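Local coordinates for protein GNAT family acetyltransferase (Mycobacterium smegmatis, PDB 6C30) that probably transfers an acetyl group from acetyl-CoA to an amino group of its substrate, as a RimJ-type N-acetyltransferase of the GNAT family, at residues F98-I104 and W116-A122. Residues are numbered along the deposited sequence; the frame is centred on the assembly and turned at random.
Sequences FVGQLTI and WIGYWVA
Two neighbouring strands of the central GNAT sheet, joined as a β hairpin, pair antiparallel here: the axes of 98-104 and 116-121 approach to 4.7 Å at 176°. Hydrogen-bonded pairs are Q101–W120 (Q101 N to W120 O and W120 N to Q101 O, 3.0 Å each) and T103–G118 (T103 N to G118 O and G118 N to T103 O, 2.9 Å each); G100–V121, L102–Y119 and I104–I117 alternate as non-hydrogen-bonded pairs. A122 N extends the ladder to V99 O (2.8 Å). V99 and G100 both face I92 of strand 88-94, a classic β bulge on the far side of strand 97-105; at G100 (phi/psi 161/-167°) a CB would lie 2.0 Å from W120 O, so only glycine fits. W120 (chi1 p) lays its six-membered ring over G100, whose CA sits 3.8 Å from the centroid, 6° off the normal, a CH-π contact, while W120 NE1 donates to Q101 OE1 (2.9 Å). On the opposite face, I104 CD1 meets I117 CD1 (3.5 Å); Y119 OH hydrogen-bonds S162 OG. This is a regular antiparallel hairpin in the mixed sheet of the GNAT fold, packed against helix 130-143.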
ATOM      1  N   PHE A  98       2.377   6.533   6.319  1.00 12.53           N
ATOM      2  CA  PHE A  98       1.783   6.484   7.657  1.00 12.61           C
ATOM      3  C   PHE A  98       1.255   7.862   8.042  1.00 12.05           C
ATOM      4  O   PHE A  98       2.046   8.807   8.126  1.00 12.68           O
ATOM      5  CB  PHE A  98       2.857   6.022   8.649  1.00 12.15           C
ATOM      6  CG  PHE A  98       2.392   5.851  10.095  1.00 10.74           C
ATOM      7  CD1 PHE A  98       2.433   4.603  10.690  1.00 12.91           C
ATOM      8  CD2 PHE A  98       1.998   6.935  10.874  1.00 11.89           C
ATOM      9  CE1 PHE A  98       2.041   4.422  12.021  1.00 12.73           C
ATOM     10  CE2 PHE A  98       1.616   6.758  12.204  1.00 12.82           C
ATOM     11  CZ  PHE A  98       1.631   5.496  12.769  1.00 11.60           C
ATOM     12  N   VAL A  99      -0.049   7.981   8.290  1.00 11.54           N
ATOM     13  CA  VAL A  99      -0.595   9.257   8.767  1.00 12.80           C
ATOM     14  C   VAL A  99      -1.492   9.075   9.987  1.00 12.26           C
ATOM     15  O   VAL A  99      -2.131  10.028  10.433  1.00 13.30           O
ATOM     16  CB  VAL A  99      -1.397  10.015   7.666  1.00 13.09           C
ATOM     17  CG1 VAL A  99      -0.478  10.438   6.500  1.00 14.85           C
ATOM     18  CG2 VAL A  99      -2.591   9.203   7.192  1.00 14.28           C
ATOM     19  N   GLY A 100      -1.531   7.865  10.541  1.00 11.76           N
ATOM     20  CA  GLY A 100      -2.295   7.630  11.754  1.00 11.67           C
ATOM     21  C   GLY A 100      -2.576   6.156  11.913  1.00 10.23           C
ATOM     22  O   GLY A 100      -1.990   5.325  11.208  1.00 11.27           O
ATOM     23  N   GLN A 101      -3.492   5.837  12.822  1.00 11.06           N
ATOM     24  CA  GLN A 101      -3.857   4.453  13.106  1.00 10.95           C
ATOM     25  C   GLN A 101      -5.354   4.285  13.175  1.00 11.44           C
ATOM     26  O   GLN A 101      -6.082   5.223  13.516  1.00 12.05           O
ATOM     27  CB  GLN A 101      -3.238   3.981  14.423  1.00 11.76           C
ATOM     28  CG  GLN A 101      -1.750   3.686  14.338  1.00 12.30           C
ATOM     29  CD  GLN A 101      -1.143   3.455  15.703  1.00 11.74           C
ATOM     30  OE1 GLN A 101      -0.637   4.381  16.341  1.00 14.07           O
ATOM     31  NE2 GLN A 101      -1.239   2.212  16.191  1.00 13.42           N
ATOM     32  N   LEU A 102      -5.788   3.071  12.851  1.00 10.96           N
ATOM     33  CA  LEU A 102      -7.169   2.630  12.952  1.00 11.61           C
ATOM     34  C   LEU A 102      -7.103   1.283  13.668  1.00 11.33           C
ATOM     35  O   LEU A 102      -6.580   0.313  13.118  1.00 11.73           O
ATOM     36  CB  LEU A 102      -7.805   2.511  11.558  1.00 12.34           C
ATOM     37  CG  LEU A 102      -9.301   2.228  11.370  1.00 14.23           C
ATOM     38  CD1 LEU A 102      -9.674   0.809  11.812  1.00 13.16           C
ATOM     39  CD2 LEU A 102     -10.148   3.279  12.075  1.00 16.16           C
ATOM     40  N   THR A 103      -7.604   1.238  14.895  1.00 12.27           N
ATOM     41  CA  THR A 103      -7.468   0.045  15.718  1.00 11.19           C
ATOM     42  C   THR A 103      -8.830  -0.536  16.084  1.00 12.29           C
ATOM     43  O   THR A 103      -9.700   0.176  16.594  1.00 12.71           O
ATOM     44  CB  THR A 103      -6.694   0.361  17.007  1.00 13.65           C
ATOM     45  OG1 THR A 103      -5.448   0.977  16.667  1.00 13.42           O
ATOM     46  CG2 THR A 103      -6.420  -0.909  17.812  1.00 13.86           C
ATOM     47  N   ILE A 104      -9.007  -1.826  15.809  1.00 12.33           N
ATOM     48  CA  ILE A 104     -10.162  -2.578  16.296  1.00 12.81           C
ATOM     49  C   ILE A 104      -9.733  -3.346  17.542  1.00 12.85           C
ATOM     50  O   ILE A 104      -8.702  -4.017  17.517  1.00 14.18           O
ATOM     51  CB  ILE A 104     -10.685  -3.575  15.250  1.00 13.07           C
ATOM     52  CG1 ILE A 104     -10.781  -2.940  13.862  1.00 19.52           C
ATOM     53  CG2 ILE A 104     -12.008  -4.169  15.685  1.00 13.79           C
ATOM     54  CD1 ILE A 104     -11.712  -1.812  13.807  1.00 18.91           C
ATOM     55  N   TRP A 116     -14.626  -2.655  19.732  1.00 11.97           N
ATOM     56  CA  TRP A 116     -14.548  -1.206  19.628  1.00 12.88           C
ATOM     57  C   TRP A 116     -13.613  -0.826  18.501  1.00 12.43           C
ATOM     58  O   TRP A 116     -12.816  -1.641  18.026  1.00 12.34           O
ATOM     59  CB  TRP A 116     -14.111  -0.524  20.940  1.00 11.90           C
ATOM     60  CG  TRP A 116     -12.832  -0.963  21.624  1.00 13.09           C
ATOM     61  CD1 TRP A 116     -12.747  -1.663  22.795  1.00 14.64           C
ATOM     62  CD2 TRP A 116     -11.477  -0.658  21.242  1.00 12.80           C
ATOM     63  NE1 TRP A 116     -11.427  -1.842  23.146  1.00 16.05           N
ATOM     64  CE2 TRP A 116     -10.629  -1.243  22.212  1.00 14.86           C
ATOM     65  CE3 TRP A 116     -10.899   0.028  20.165  1.00 14.08           C
ATOM     66  CZ2 TRP A 116      -9.237  -1.155  22.144  1.00 17.89           C
ATOM     67  CZ3 TRP A 116      -9.503   0.112  20.098  1.00 16.04           C
ATOM     68  CH2 TRP A 116      -8.696  -0.475  21.087  1.00 15.39           C
ATOM     69  N   ILE A 117     -13.761   0.416  18.052  1.00 11.84           N
ATOM     70  CA  ILE A 117     -12.883   0.995  17.038  1.00 11.71           C
ATOM     71  C   ILE A 117     -12.347   2.322  17.571  1.00 13.00           C
ATOM     72  O   ILE A 117     -13.058   3.069  18.244  1.00 12.34           O
ATOM     73  CB  ILE A 117     -13.625   1.192  15.693  1.00 11.61           C
ATOM     74  CG1 ILE A 117     -12.645   1.515  14.566  1.00 11.75           C
ATOM     75  CG2 ILE A 117     -14.710   2.269  15.796  1.00 13.60           C
ATOM     76  CD1 ILE A 117     -13.272   1.295  13.212  1.00 15.77           C
ATOM     77  N   GLY A 118     -11.074   2.584  17.305  1.00 13.02           N
ATOM     78  CA  GLY A 118     -10.470   3.847  17.666  1.00 13.68           C
ATOM     79  C   GLY A 118      -9.558   4.290  16.545  1.00 11.95           C
ATOM     80  O   GLY A 118      -9.186   3.489  15.685  1.00 12.42           O
ATOM     81  N   TYR A 119      -9.215   5.571  16.530  1.00 11.74           N
ATOM     82  CA  TYR A 119      -8.420   6.113  15.435  1.00 12.31           C
ATOM     83  C   TYR A 119      -7.704   7.372  15.885  1.00 11.62           C
ATOM     84  O   TYR A 119      -8.108   8.038  16.848  1.00 12.20           O
ATOM     85  CB  TYR A 119      -9.317   6.432  14.217  1.00 11.91           C
ATOM     86  CG  TYR A 119     -10.192   7.641  14.479  1.00 12.65           C
ATOM     87  CD1 TYR A 119      -9.806   8.915  14.069  1.00 14.59           C
ATOM     88  CD2 TYR A 119     -11.378   7.515  15.189  1.00 14.94           C
ATOM     89  CE1 TYR A 119     -10.588  10.027  14.352  1.00 15.02           C
ATOM     90  CE2 TYR A 119     -12.164   8.615  15.479  1.00 15.06           C
ATOM     91  CZ  TYR A 119     -11.759   9.863  15.058  1.00 14.40           C
ATOM     92  OH  TYR A 119     -12.547  10.947  15.356  1.00 16.39           O
ATOM     93  N   TRP A 120      -6.653   7.717  15.156  1.00 11.00           N
ATOM     94  CA  TRP A 120      -6.086   9.056  15.225  1.00 11.77           C
ATOM     95  C   TRP A 120      -5.416   9.349  13.893  1.00 13.36           C
ATOM     96  O   TRP A 120      -4.966   8.437  13.189  1.00 12.21           O
ATOM     97  CB  TRP A 120      -5.107   9.200  16.398  1.00 12.93           C
ATOM     98  CG  TRP A 120      -3.827   8.448  16.224  1.00 12.16           C
ATOM     99  CD1 TRP A 120      -3.571   7.152  16.589  1.00 13.57           C
ATOM    100  CD2 TRP A 120      -2.621   8.943  15.631  1.00 11.63           C
ATOM    101  NE1 TRP A 120      -2.280   6.821  16.257  1.00 13.01           N
ATOM    102  CE2 TRP A 120      -1.674   7.899  15.670  1.00 12.25           C
ATOM    103  CE3 TRP A 120      -2.245  10.172  15.085  1.00 12.57           C
ATOM    104  CZ2 TRP A 120      -0.379   8.040  15.170  1.00 11.90           C
ATOM    105  CZ3 TRP A 120      -0.962  10.315  14.594  1.00 14.58           C
ATOM    106  CH2 TRP A 120      -0.043   9.251  14.640  1.00 13.19           C
ATOM    107  N   VAL A 121      -5.392  10.629  13.538  1.00 12.05           N
ATOM    108  CA  VAL A 121      -4.790  11.105  12.297  1.00 11.97           C
ATOM    109  C   VAL A 121      -3.868  12.279  12.614  1.00 13.24           C
ATOM    110  O   VAL A 121      -4.198  13.117  13.452  1.00 13.65           O
ATOM    111  CB  VAL A 121      -5.881  11.538  11.274  1.00 12.93           C
ATOM    112  CG1 VAL A 121      -5.256  12.189  10.041  1.00 16.58           C
ATOM    113  CG2 VAL A 121      -6.730  10.359  10.865  1.00 14.34           C
ATOM    114  N   ALA A 122      -2.723  12.325  11.940  1.00 12.71           N
ATOM    115  CA  ALA A 122      -1.776  13.431  12.060  1.00 12.55           C
ATOM    116  C   ALA A 122      -2.479  14.784  11.957  1.00 13.65           C
ATOM    117  O   ALA A 122      -3.313  14.997  11.069  1.00 14.79           O
ATOM    118  CB  ALA A 122      -0.700  13.312  10.993  1.00 15.07           C
TER